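5-Carboxyvanillate Decarboxylase (Novosphingobium aromaticivorans, PDB 4QRN) probably catalyses the metal-dependent decarboxylation of 5-carboxyvanillate, with manganese and a nitro analogue of the substrate bound in its active site. Local coordinates at residues E42-T46 / L109-S113; S113-L119 / I179-Q184; A129-N133 / M150-A154; P155-S161 / F192-I196. All blocks are in the same frame, centred on the assembly; numbering follows the deposited sequence. Where two conformers were deposited one is given.

Interaction 1 joins two neighbouring barrel strands and reaches the pocket through T112 and S113. Interaction 2 continues from the shared S113 and ties two loops that follow barrel strands; its centre is about 12 Å from that of interaction 1. Interaction 3 sets a helix of the outer layer on the loop after strand 147-149, with the T152 side chain about 12 Å from the bound nitrobenzoate. It touches interaction 1 through L111 on T152 and A132, and interaction 2 through V116 on A129 and V153. Interaction 4 is the most peripheral, centred about 21 Å from interaction 1. S161 OG links it to A154 N, and Q156 NE2, in the conformer described, to V116 O and L119 O.

Interaction 1: residues E42-T46 / L109-S113; sequences EAFAT and LALTS. With 1DF (4-hydroxy-3-methoxy-5-nitrobenzoic acid), chain F.
The F44 ring has L111 CA over one face, 4.0 Å from the ring centroid and offset toward the rim, a CH-pi contact. L109 CB and the A110 carbonyl carbon come to the ring obliquely. The strands that meet here, 38-44 and 106-111, are parallel neighbours in the (beta/alpha)8 barrel of the amidohydrolase fold. F44 CG sits between its own backbone N and carbonyl carbon (chi1 72°), a crowded position that brings the ring over the second strand. The F44 and L111 side chains cross at about a right angle, with F44 CE2 3.9 Å from L111 CD1. With an alanine in place of F44, L109 and L111 would probably lose their cover, and a gap would open next to R95, whose side chain also touches that of F44.

Three backbone bonds join the strands: A110 N to E42 O (3.0 Å), F44 N to A110 O (3.2 Å) and T112 N to F44 O (2.8 Å). The E42 chain bends at chi2 and turns its carboxylate away from L109. There it accepts from the backbone N of M335, D336 and Y337, bonds that probably steady the segment carrying the manganese ligand D336. A43 CB rests against T112. T112 OG1, hydrogen-bonded to Y339 OH, lies 3.3 Å from OM of the ligand. The backbone S113 O is 3.5 Å from 1DF CV, the ligand's methyl carbon.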
loop_
_atom_site.group_PDB
_atom_site.type_symbol
_atom_site.label_atom_id
_atom_site.label_comp_id
_atom_site.label_asym_id
_atom_site.label_seq_id
_atom_site.Cartn_x
_atom_site.Cartn_y
_atom_site.Cartn_z
ATOM N N GLU A 42 4.052 5.213 -20.677
ATOM C CA GLU A 42 5.041 6.224 -21.075
ATOM C C GLU A 42 4.336 7.567 -21.191
ATOM O O GLU A 42 3.225 7.652 -21.694
ATOM C CB GLU A 42 5.703 5.775 -22.380
ATOM C CG GLU A 42 6.057 4.271 -22.368
ATOM C CD GLU A 42 6.895 3.862 -21.159
ATOM O OE1 GLU A 42 7.934 4.513 -20.925
ATOM O OE2 GLU A 42 6.499 2.896 -20.421
ATOM N N ALA A 43 4.970 8.618 -20.676
ATOM C CA ALA A 43 4.286 9.883 -20.457
ATOM C C ALA A 43 4.763 10.997 -21.395
ATOM O O ALA A 43 5.951 11.057 -21.772
ATOM C CB ALA A 43 4.509 10.333 -19.025
ATOM N N PHE A 44 3.846 11.922 -21.702
ATOM C CA PHE A 44 4.211 13.177 -22.363
ATOM C C PHE A 44 3.386 14.298 -21.752
ATOM O O PHE A 44 2.410 14.054 -21.032
ATOM C CB PHE A 44 3.998 13.119 -23.885
ATOM C CG PHE A 44 2.560 13.147 -24.279
ATOM C CD1 PHE A 44 1.827 11.960 -24.290
ATOM C CD2 PHE A 44 1.925 14.333 -24.613
ATOM C CE1 PHE A 44 0.487 11.933 -24.594
ATOM C CE2 PHE A 44 0.537 14.321 -24.936
ATOM C CZ PHE A 44 -0.167 13.110 -24.927
ATOM N N ALA A 45 3.796 15.544 -22.017
ATOM C CA ALA A 45 3.090 16.730 -21.544
ATOM C C ALA A 45 2.860 17.668 -22.707
ATOM O O ALA A 45 3.554 17.573 -23.724
ATOM C CB ALA A 45 3.904 17.458 -20.475
ATOM N N THR A 46 1.915 18.596 -22.539
ATOM C CA THR A 46 1.833 19.734 -23.443
ATOM C C THR A 46 2.145 20.986 -22.630
ATOM O O THR A 46 1.749 21.138 -21.473
ATOM C CB THR A 46 0.474 19.859 -24.158
ATOM O OG1 THR A 46 -0.528 20.314 -23.239
ATOM C CG2 THR A 46 0.071 18.532 -24.821
ATOM N N LEU A 109 1.713 5.806 -25.116
ATOM C CA LEU A 109 1.854 7.168 -24.611
ATOM C C LEU A 109 0.548 7.705 -24.063
ATOM O O LEU A 109 -0.523 7.517 -24.660
ATOM C CB LEU A 109 2.256 8.093 -25.755
ATOM C CG LEU A 109 3.594 7.765 -26.389
ATOM C CD1 LEU A 109 3.727 8.477 -27.739
ATOM C CD2 LEU A 109 4.733 8.166 -25.497
ATOM N N ALA A 110 0.653 8.425 -22.955
ATOM C CA ALA A 110 -0.512 9.100 -22.359
ATOM C C ALA A 110 -0.101 10.417 -21.726
ATOM O O ALA A 110 0.982 10.558 -21.148
ATOM C CB ALA A 110 -1.169 8.199 -21.313
ATOM N N LEU A 111 -1.015 11.365 -21.770
ATOM C CA LEU A 111 -0.810 12.672 -21.165
ATOM C C LEU A 111 -0.547 12.501 -19.673
ATOM O O LEU A 111 -1.281 11.812 -18.962
ATOM C CB LEU A 111 -2.031 13.550 -21.389
ATOM C CG LEU A 111 -1.916 14.967 -20.824
ATOM C CD1 LEU A 111 -0.898 15.778 -21.593
ATOM C CD2 LEU A 111 -3.275 15.656 -20.807
ATOM N N THR A 112 0.493 13.162 -19.183
ATOM C CA THR A 112 0.966 12.915 -17.844
ATOM C C THR A 112 -0.014 13.390 -16.780
ATOM O O THR A 112 -0.744 14.385 -16.933
ATOM C CB THR A 112 2.363 13.531 -17.682
ATOM O OG1 THR A 112 2.961 13.063 -16.478
ATOM C CG2 THR A 112 2.343 15.040 -17.649
ATOM N N SER A 113 -0.016 12.657 -15.672
ATOM C CA SER A 113 -0.921 12.936 -14.571
ATOM C C SER A 113 -0.688 14.336 -14.006
ATOM O O SER A 113 0.455 14.743 -13.818
ATOM C CB SER A 113 -0.681 11.889 -13.500
ATOM O OG SER A 113 -1.511 12.116 -12.388
HETATM C C1 1DF F . 6.266 10.372 -11.329
HETATM C CO1 1DF F . 6.175 9.020 -11.499
HETATM C CO2 1DF F . 5.318 11.211 -11.957
HETATM C CM1 1DF F . 5.159 8.560 -12.403
HETATM C CM2 1DF F . 4.457 10.730 -12.922
HETATM O OM 1DF F . 3.555 11.505 -13.594
HETATM C CZ 1DF F . 4.441 9.385 -13.263
HETATM C CC 1DF F . 7.284 10.987 -10.442
HETATM C CV 1DF F . 3.335 12.827 -13.099
HETATM O O1 1DF F . 8.415 10.361 -10.293
HETATM O O2 1DF F . 7.027 12.070 -9.904
HETATM O O3 1DF F . 3.769 8.928 -14.279
HETATM N N 1DF F . 4.752 7.127 -12.194
HETATM O O11 1DF F . 3.829 6.632 -12.777
HETATM O O22 1DF F . 5.317 6.499 -11.256
#

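Interaction 2: residues S113-L119 / I179-Q184; sequences SPGVQPL and INSHTQ
A cis peptide before P114 leads into a type II' turn from P114 to Q117, which brings Q117 CA to 5.2 Å from T183 CA. Q117 then reaches across with its chain extended beyond CG. Its OE1 accepts from N180 N at 2.8 Å, in the carbonyl plane and on a lone pair. N180 ND2 adds a weak bond to the same oxygen. The other end of the amide, NE2, makes three weak bonds, to S181 O, H182 O (3.0 Å) and T183 OG1 (3.1 Å). The buried amide is held at both ends, firmly at OE1 and by shared weak bonds at NE2, which is likely to fix its rotation. The two loops follow strands 106-111 and 177-179, so they are beta-alpha loops of the barrel, and S113 lines the ligand pocket. G115 lies close to N180, where a CB would clash with ND2. S113 CB packs 3.6 Å from N180 OD1, an oxygen that accepts from Q178 NE2, while S113 OG bonds to P211 O. At the far end of the contact Q184 NE2 donates to Q117 O at 2.9 Å, almost straight (176°). A weaker bond runs from Q184 NE2 to L119 O.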
loop_
_atom_site.group_PDB
_atom_site.type_symbol
_atom_site.label_atom_id
_atom_site.label_comp_id
_atom_site.label_asym_id
_atom_site.label_seq_id
_atom_site.Cartn_x
_atom_site.Cartn_y
_atom_site.Cartn_z
ATOM N N SER A 113 -0.016 12.657 -15.672
ATOM C CA SER A 113 -0.921 12.936 -14.571
ATOM C C SER A 113 -0.688 14.336 -14.006
ATOM O O SER A 113 0.455 14.743 -13.818
ATOM C CB SER A 113 -0.681 11.889 -13.500
ATOM O OG SER A 113 -1.511 12.116 -12.388
ATOM N N PRO A 114 -1.764 15.069 -13.660
ATOM C CA PRO A 114 -3.169 14.648 -13.577
ATOM C C PRO A 114 -4.002 14.969 -14.816
ATOM O O PRO A 114 -5.237 14.969 -14.746
ATOM C CB PRO A 114 -3.675 15.462 -12.384
ATOM C CG PRO A 114 -2.960 16.774 -12.555
ATOM C CD PRO A 114 -1.558 16.354 -12.956
ATOM N N GLY A 115 -3.355 15.247 -15.945
ATOM C CA GLY A 115 -4.108 15.580 -17.142
ATOM C C GLY A 115 -4.941 16.834 -16.933
ATOM O O GLY A 115 -4.505 17.787 -16.267
ATOM N N VAL A 116 -6.153 16.851 -17.484
ATOM C CA VAL A 116 -7.041 18.004 -17.292
ATOM C C VAL A 116 -8.044 17.784 -16.172
ATOM O O VAL A 116 -8.930 18.610 -15.950
ATOM C CB VAL A 116 -7.791 18.381 -18.590
ATOM C CG1 VAL A 116 -6.803 18.686 -19.706
ATOM C CG2 VAL A 116 -8.783 17.313 -19.011
ATOM N N GLN A 117 -7.901 16.676 -15.455
ATOM C CA GLN A 117 -8.850 16.325 -14.413
ATOM C C GLN A 117 -9.030 17.379 -13.309
ATOM O O GLN A 117 -10.141 17.560 -12.828
ATOM C CB GLN A 117 -8.511 14.940 -13.836
ATOM C CG GLN A 117 -8.544 13.895 -14.956
ATOM C CD GLN A 117 -8.139 12.507 -14.569
ATOM O OE1 GLN A 117 -7.567 11.806 -15.409
ATOM N NE2 GLN A 117 -8.425 12.079 -13.342
ATOM N N PRO A 118 -7.959 18.109 -12.927
ATOM C CA PRO A 118 -8.151 19.083 -11.837
ATOM C C PRO A 118 -8.830 20.391 -12.261
ATOM O O PRO A 118 -9.117 21.217 -11.386
ATOM C CB PRO A 118 -6.719 19.391 -11.385
ATOM C CG PRO A 118 -5.903 18.248 -11.864
ATOM C CD PRO A 118 -6.529 17.838 -13.169
ATOM N N LEU A 119 -9.011 20.603 -13.562
ATOM C CA LEU A 119 -9.429 21.919 -14.056
ATOM C C LEU A 119 -10.881 22.198 -13.716
ATOM O O LEU A 119 -11.778 21.363 -13.936
ATOM C CB LEU A 119 -9.203 22.013 -15.555
ATOM C CG LEU A 119 -7.810 22.481 -15.990
ATOM C CD1 LEU A 119 -6.679 21.634 -15.425
ATOM C CD2 LEU A 119 -7.751 22.525 -17.505
ATOM N N ILE A 179 -6.929 7.316 -17.230
ATOM C CA ILE A 179 -7.500 8.256 -16.278
ATOM C C ILE A 179 -6.533 8.305 -15.101
ATOM O O ILE A 179 -6.093 7.268 -14.587
ATOM C CB ILE A 179 -8.926 7.853 -15.843
ATOM C CG1 ILE A 179 -9.874 7.980 -17.047
ATOM C CG2 ILE A 179 -9.402 8.727 -14.651
ATOM C CD1 ILE A 179 -11.330 7.608 -16.751
ATOM N N ASN A 180 -6.184 9.522 -14.697
ATOM C CA ASN A 180 -5.194 9.784 -13.660
ATOM C C ASN A 180 -5.865 9.787 -12.309
ATOM O O ASN A 180 -5.957 10.806 -11.620
ATOM C CB ASN A 180 -4.504 11.095 -14.005
ATOM C CG ASN A 180 -3.949 11.045 -15.376
ATOM O OD1 ASN A 180 -3.036 10.255 -15.624
ATOM N ND2 ASN A 180 -4.526 11.827 -16.307
ATOM N N SER A 181 -6.393 8.624 -11.955
ATOM C CA SER A 181 -7.079 8.364 -10.708
ATOM C C SER A 181 -8.166 9.408 -10.449
ATOM O O SER A 181 -8.978 9.633 -11.343
ATOM C CB SER A 181 -6.091 8.126 -9.562
ATOM O OG SER A 181 -6.726 7.360 -8.574
ATOM N N HIS A 182 -8.280 9.948 -9.229
ATOM C CA HIS A 182 -9.452 10.755 -8.882
ATOM C C HIS A 182 -9.592 11.997 -9.771
ATOM O O HIS A 182 -8.631 12.505 -10.351
ATOM C CB HIS A 182 -9.391 11.201 -7.403
ATOM C CG HIS A 182 -8.379 12.263 -7.136
ATOM N ND1 HIS A 182 -8.692 13.609 -7.112
ATOM C CD2 HIS A 182 -7.048 12.165 -6.887
ATOM C CE1 HIS A 182 -7.584 14.294 -6.866
ATOM N NE2 HIS A 182 -6.575 13.442 -6.718
ATOM N N THR A 183 -10.829 12.488 -9.848
ATOM C CA THR A 183 -11.082 13.782 -10.458
ATOM C C THR A 183 -11.645 14.685 -9.385
ATOM O O THR A 183 -12.773 14.481 -8.908
ATOM C CB THR A 183 -12.034 13.663 -11.682
ATOM O OG1 THR A 183 -11.343 12.971 -12.721
ATOM C CG2 THR A 183 -12.457 15.036 -12.212
ATOM N N GLN A 184 -10.820 15.634 -8.957
ATOM C CA GLN A 184 -11.241 16.610 -7.945
ATOM C C GLN A 184 -11.838 15.916 -6.712
ATOM O O GLN A 184 -12.842 16.353 -6.147
ATOM C CB GLN A 184 -12.172 17.650 -8.571
ATOM C CG GLN A 184 -11.403 18.456 -9.603
ATOM C CD GLN A 184 -12.271 19.398 -10.395
ATOM O OE1 GLN A 184 -13.060 20.144 -9.826
ATOM N NE2 GLN A 184 -12.138 19.366 -11.717
#

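Interaction 3: residues A129-N133 / M150-A154; sequences ATRAN and MGTVA
N133 holds CG anti to its own carbonyl carbon (chi1 -76°), and a small chi2 of -24° presents the amide edge-on to the backbone of T152. In T152, OG1 is anti to the backbone N, which turns CG2 to the helix. The contact packs helix 122-142, in the outer layer of the beta/alpha barrel, on the loop that follows strand 147-149.

Two bonds from one side-chain amide carry it. T152 N donates to N133 OD1 at 2.9 Å, nearly straight (175°), in the carbonyl plane and on a lone pair. N133 ND2 returns a bond to T152 O, also 2.9 Å and in the plane of that carbonyl. The asparagine thus satisfies both backbone polar atoms of one residue. N133 ND2 is also bonded to E164 OE2 of helix 158-170, and this carboxylate is likely to keep the amide from flipping.

The neighbouring G151 makes backbone hydrogen bonds with G176 and Q178, so N133 holds T152 one residue on from where the chain pairs with the segment leading into strand 177-179. V153 turns the other way, onto I177 and I179. N133 OD1 also lies against G151 CA and T152 CG2, 3.6 Å from each. Apolar contact completes the interface. A132 CB comes within 4.4 Å of T152 CG2, and A129 CB packs closer to T152 CG2, at 3.8 Å.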
loop_
_atom_site.group_PDB
_atom_site.type_symbol
_atom_site.label_atom_id
_atom_site.label_comp_id
_atom_site.label_asym_id
_atom_site.label_seq_id
_atom_site.Cartn_x
_atom_site.Cartn_y
_atom_site.Cartn_z
ATOM N N ALA A 129 -8.041 18.935 -23.429
ATOM C CA ALA A 129 -7.956 17.483 -23.650
ATOM C C ALA A 129 -8.069 17.180 -25.144
ATOM O O ALA A 129 -7.356 16.320 -25.657
ATOM C CB ALA A 129 -9.049 16.766 -22.884
ATOM N N THR A 130 -8.988 17.857 -25.836
ATOM C CA THR A 130 -9.133 17.661 -27.281
ATOM C C THR A 130 -7.815 17.958 -27.985
ATOM O O THR A 130 -7.368 17.185 -28.827
ATOM C CB THR A 130 -10.226 18.588 -27.843
ATOM O OG1 THR A 130 -11.487 18.197 -27.292
ATOM C CG2 THR A 130 -10.265 18.510 -29.376
ATOM N N ARG A 131 -7.186 19.078 -27.615
ATOM C CA ARG A 131 -5.923 19.465 -28.217
ATOM C C ARG A 131 -4.808 18.466 -27.898
ATOM O O ARG A 131 -4.018 18.118 -28.781
ATOM C CB ARG A 131 -5.541 20.892 -27.790
ATOM C CG ARG A 131 -6.446 21.945 -28.434
ATOM C CD ARG A 131 -6.417 23.237 -27.667
ATOM N NE ARG A 131 -5.149 23.946 -27.779
ATOM C CZ ARG A 131 -4.809 24.763 -28.779
ATOM N NH1 ARG A 131 -5.629 24.971 -29.804
ATOM N NH2 ARG A 131 -3.625 25.366 -28.753
ATOM N N ALA A 132 -4.752 17.982 -26.661
ATOM C CA ALA A 132 -3.722 17.016 -26.297
ATOM C C ALA A 132 -3.936 15.712 -27.063
ATOM O O ALA A 132 -2.974 15.079 -27.487
ATOM C CB ALA A 132 -3.738 16.743 -24.790
ATOM N N ASN A 133 -5.194 15.292 -27.213
ATOM C CA ASN A 133 -5.484 14.081 -27.953
ATOM C C ASN A 133 -5.108 14.245 -29.424
ATOM O O ASN A 133 -4.522 13.342 -30.034
ATOM C CB ASN A 133 -6.955 13.714 -27.780
ATOM C CG ASN A 133 -7.238 13.110 -26.416
ATOM O OD1 ASN A 133 -6.336 12.562 -25.773
ATOM N ND2 ASN A 133 -8.477 13.179 -25.985
ATOM N N MET A 150 -2.919 6.400 -25.970
ATOM C CA MET A 150 -4.060 6.282 -25.063
ATOM C C MET A 150 -4.646 7.688 -24.935
ATOM O O MET A 150 -3.914 8.653 -24.738
ATOM C CB MET A 150 -3.618 5.769 -23.687
ATOM C CG MET A 150 -3.043 4.355 -23.728
ATOM S SD MET A 150 -4.267 3.060 -23.971
ATOM C CE MET A 150 -4.735 2.728 -22.268
ATOM N N GLY A 151 -5.962 7.805 -25.031
ATOM C CA GLY A 151 -6.583 9.108 -24.905
ATOM C C GLY A 151 -6.649 9.608 -23.478
ATOM O O GLY A 151 -6.629 8.827 -22.511
ATOM N N THR A 152 -6.775 10.933 -23.369
ATOM C CA THR A 152 -7.043 11.610 -22.106
ATOM C C THR A 152 -8.467 12.149 -22.123
ATOM O O THR A 152 -8.973 12.533 -23.191
ATOM C CB THR A 152 -5.990 12.741 -21.852
ATOM O OG1 THR A 152 -5.815 12.962 -20.455
ATOM C CG2 THR A 152 -6.343 14.063 -22.515
ATOM N N VAL A 153 -9.117 12.151 -20.967
ATOM C CA VAL A 153 -10.499 12.597 -20.894
ATOM C C VAL A 153 -10.679 13.582 -19.729
ATOM O O VAL A 153 -9.724 13.979 -19.067
ATOM C CB VAL A 153 -11.510 11.405 -20.848
ATOM C CG1 VAL A 153 -11.386 10.547 -22.111
ATOM C CG2 VAL A 153 -11.350 10.555 -19.583
ATOM N N ALA A 154 -11.931 14.001 -19.529
ATOM C CA ALA A 154 -12.279 14.997 -18.524
ATOM C C ALA A 154 -13.469 14.459 -17.754
ATOM O O ALA A 154 -14.605 14.776 -18.073
ATOM C CB ALA A 154 -12.600 16.349 -19.192
#

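Interaction 4: residues P155-S161 / F192-I196; sequences PQDPEWS and FFDPI
Ring contacts come first: P158 lies on F192, with its CG over one face, 3.8 Å from the ring centroid and 24° off the normal, a CH-pi contact. The two segments lead into helices 158-170 and 194-203, which follow successive strands of the amidohydrolase barrel, so the contact joins two neighbouring helix starts of its outer layer. Q156 O lies at the F192 ring edge, in its plane, and the ring also makes a cation-pi contact with R186. The F193 ring takes P155 O at its edge, 3.2 Å from CE1, while F192 CD2 lies over one of its faces, offset toward the rim. F192 CG is anti to its backbone N (chi1 179°), a setting that carries its ring to P158.

Apolar side-chain contacts join the helix starts. P155 CB meets both F193 CE1 and I196 CD1, each at 3.9 Å. P158 CB lies 4.0 Å from P195 CD, proline against proline. S161 CB packs against I196 CG1 at 3.9 Å. A glycine in place of P158 would probably uncover the face of F192 and take from P195 the ring it packs on, with a gap between the two helix starts.

Polar bonds stay within the 155-161 segment or run to other parts of the chain. D157 is the N-cap of helix 158-170, and its OD2 forms a salt bridge with R126. Its other oxygen, OD1, accepts from W160 N at 3.0 Å, met from above the carboxylate plane.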
loop_
_atom_site.group_PDB
_atom_site.type_symbol
_atom_site.label_atom_id
_atom_site.label_comp_id
_atom_site.label_asym_id
_atom_site.label_seq_id
_atom_site.Cartn_x
_atom_site.Cartn_y
_atom_site.Cartn_z
ATOM N N PRO A 155 -13.232 13.608 -16.742
ATOM C CA PRO A 155 -14.342 12.922 -16.069
ATOM C C PRO A 155 -15.283 13.871 -15.366
ATOM O O PRO A 155 -16.389 13.460 -15.015
ATOM C CB PRO A 155 -13.635 11.977 -15.094
ATOM C CG PRO A 155 -12.288 11.745 -15.729
ATOM C CD PRO A 155 -11.926 13.098 -16.270
ATOM N N GLN A 156 -14.873 15.120 -15.168
ATOM C CA GLN A 156 -15.814 16.151 -14.742
ATOM C C GLN A 156 -17.036 16.218 -15.650
ATOM O O GLN A 156 -18.111 16.661 -15.226
ATOM C CB GLN A 156 -15.219 17.568 -14.858
ATOM C CG GLN A 156 -13.900 17.881 -14.221
ATOM C CD GLN A 156 -12.725 17.702 -15.172
ATOM O OE1 GLN A 156 -12.534 16.628 -15.739
ATOM N NE2 GLN A 156 -11.911 18.751 -15.328
ATOM N N ASP A 157 -16.866 15.810 -16.916
ATOM C CA ASP A 157 -17.950 15.700 -17.901
ATOM C C ASP A 157 -17.953 14.266 -18.464
ATOM O O ASP A 157 -17.310 13.971 -19.483
ATOM C CB ASP A 157 -17.764 16.724 -19.026
ATOM C CG ASP A 157 -18.942 16.777 -19.983
ATOM O OD1 ASP A 157 -19.743 15.817 -20.016
ATOM O OD2 ASP A 157 -19.043 17.786 -20.716
ATOM N N PRO A 158 -18.639 13.344 -17.776
ATOM C CA PRO A 158 -18.579 11.942 -18.211
ATOM C C PRO A 158 -19.181 11.706 -19.584
ATOM O O PRO A 158 -18.705 10.827 -20.294
ATOM C CB PRO A 158 -19.350 11.177 -17.119
ATOM C CG PRO A 158 -19.343 12.062 -15.957
ATOM C CD PRO A 158 -19.312 13.489 -16.478
ATOM N N GLU A 159 -20.194 12.467 -19.963
ATOM C CA GLU A 159 -20.804 12.267 -21.260
ATOM C C GLU A 159 -19.878 12.740 -22.382
ATOM O O GLU A 159 -19.738 12.064 -23.410
ATOM C CB GLU A 159 -22.161 12.967 -21.310
ATOM C CG GLU A 159 -23.156 12.306 -20.351
ATOM C CD GLU A 159 -24.453 13.054 -20.230
ATOM O OE1 GLU A 159 -24.817 13.763 -21.197
ATOM O OE2 GLU A 159 -25.106 12.929 -19.163
ATOM N N TRP A 160 -19.201 13.867 -22.190
ATOM C CA TRP A 160 -18.207 14.294 -23.170
ATOM C C TRP A 160 -17.081 13.277 -23.233
ATOM O O TRP A 160 -16.590 12.925 -24.309
ATOM C CB TRP A 160 -17.631 15.677 -22.844
ATOM C CG TRP A 160 -16.557 16.070 -23.806
ATOM C CD1 TRP A 160 -16.732 16.690 -25.007
ATOM C CD2 TRP A 160 -15.150 15.829 -23.676
ATOM N NE1 TRP A 160 -15.520 16.865 -25.621
ATOM C CE2 TRP A 160 -14.534 16.338 -24.827
ATOM C CE3 TRP A 160 -14.351 15.246 -22.690
ATOM C CZ2 TRP A 160 -13.157 16.264 -25.029
ATOM C CZ3 TRP A 160 -12.975 15.159 -22.894
ATOM C CH2 TRP A 160 -12.395 15.679 -24.053
ATOM N N SER A 161 -16.673 12.783 -22.062
ATOM C CA SER A 161 -15.593 11.801 -22.016
ATOM C C SER A 161 -15.949 10.538 -22.798
ATOM O O SER A 161 -15.109 9.976 -23.486
ATOM C CB SER A 161 -15.240 11.465 -20.572
ATOM O OG SER A 161 -14.631 12.574 -19.906
ATOM N N PHE A 192 -22.255 8.700 -11.147
ATOM C CA PHE A 192 -22.040 9.814 -12.071
ATOM C C PHE A 192 -21.101 9.457 -13.225
ATOM O O PHE A 192 -21.285 9.940 -14.337
ATOM C CB PHE A 192 -21.489 10.987 -11.268
ATOM C CG PHE A 192 -21.181 12.213 -12.076
ATOM C CD1 PHE A 192 -22.199 13.005 -12.594
ATOM C CD2 PHE A 192 -19.862 12.608 -12.274
ATOM C CE1 PHE A 192 -21.909 14.160 -13.317
ATOM C CE2 PHE A 192 -19.567 13.761 -12.988
ATOM C CZ PHE A 192 -20.588 14.540 -13.509
ATOM N N PHE A 193 -20.088 8.630 -12.962
ATOM C CA PHE A 193 -19.076 8.335 -13.972
ATOM C C PHE A 193 -19.431 7.176 -14.894
ATOM O O PHE A 193 -18.661 6.845 -15.803
ATOM C CB PHE A 193 -17.716 8.094 -13.296
ATOM C CG PHE A 193 -17.246 9.296 -12.521
ATOM C CD1 PHE A 193 -16.772 10.423 -13.170
ATOM C CD2 PHE A 193 -17.338 9.305 -11.129
ATOM C CE1 PHE A 193 -16.385 11.552 -12.431
ATOM C CE2 PHE A 193 -16.970 10.402 -10.398
ATOM C CZ PHE A 193 -16.490 11.538 -11.041
ATOM N N ASP A 194 -20.607 6.586 -14.710
ATOM C CA ASP A 194 -20.970 5.409 -15.476
ATOM C C ASP A 194 -20.859 5.560 -17.007
ATOM O O ASP A 194 -20.476 4.598 -17.653
ATOM C CB ASP A 194 -22.380 4.943 -15.090
ATOM C CG ASP A 194 -22.725 3.607 -15.693
ATOM O OD1 ASP A 194 -22.043 2.617 -15.355
ATOM O OD2 ASP A 194 -23.665 3.543 -16.507
ATOM N N PRO A 195 -21.159 6.747 -17.579
ATOM C CA PRO A 195 -21.007 6.852 -19.036
ATOM C C PRO A 195 -19.620 6.493 -19.557
ATOM O O PRO A 195 -19.506 6.042 -20.704
ATOM C CB PRO A 195 -21.360 8.319 -19.317
ATOM C CG PRO A 195 -22.367 8.656 -18.233
ATOM C CD PRO A 195 -21.789 7.963 -17.013
ATOM N N ILE A 196 -18.583 6.708 -18.758
ATOM C CA ILE A 196 -17.244 6.386 -19.188
ATOM C C ILE A 196 -17.109 4.863 -19.352
ATOM O O ILE A 196 -16.550 4.400 -20.357
ATOM C CB ILE A 196 -16.241 6.933 -18.161
ATOM C CG1 ILE A 196 -16.176 8.464 -18.288
ATOM C CG2 ILE A 196 -14.856 6.251 -18.302
ATOM C CD1 ILE A 196 -15.441 9.156 -17.133
#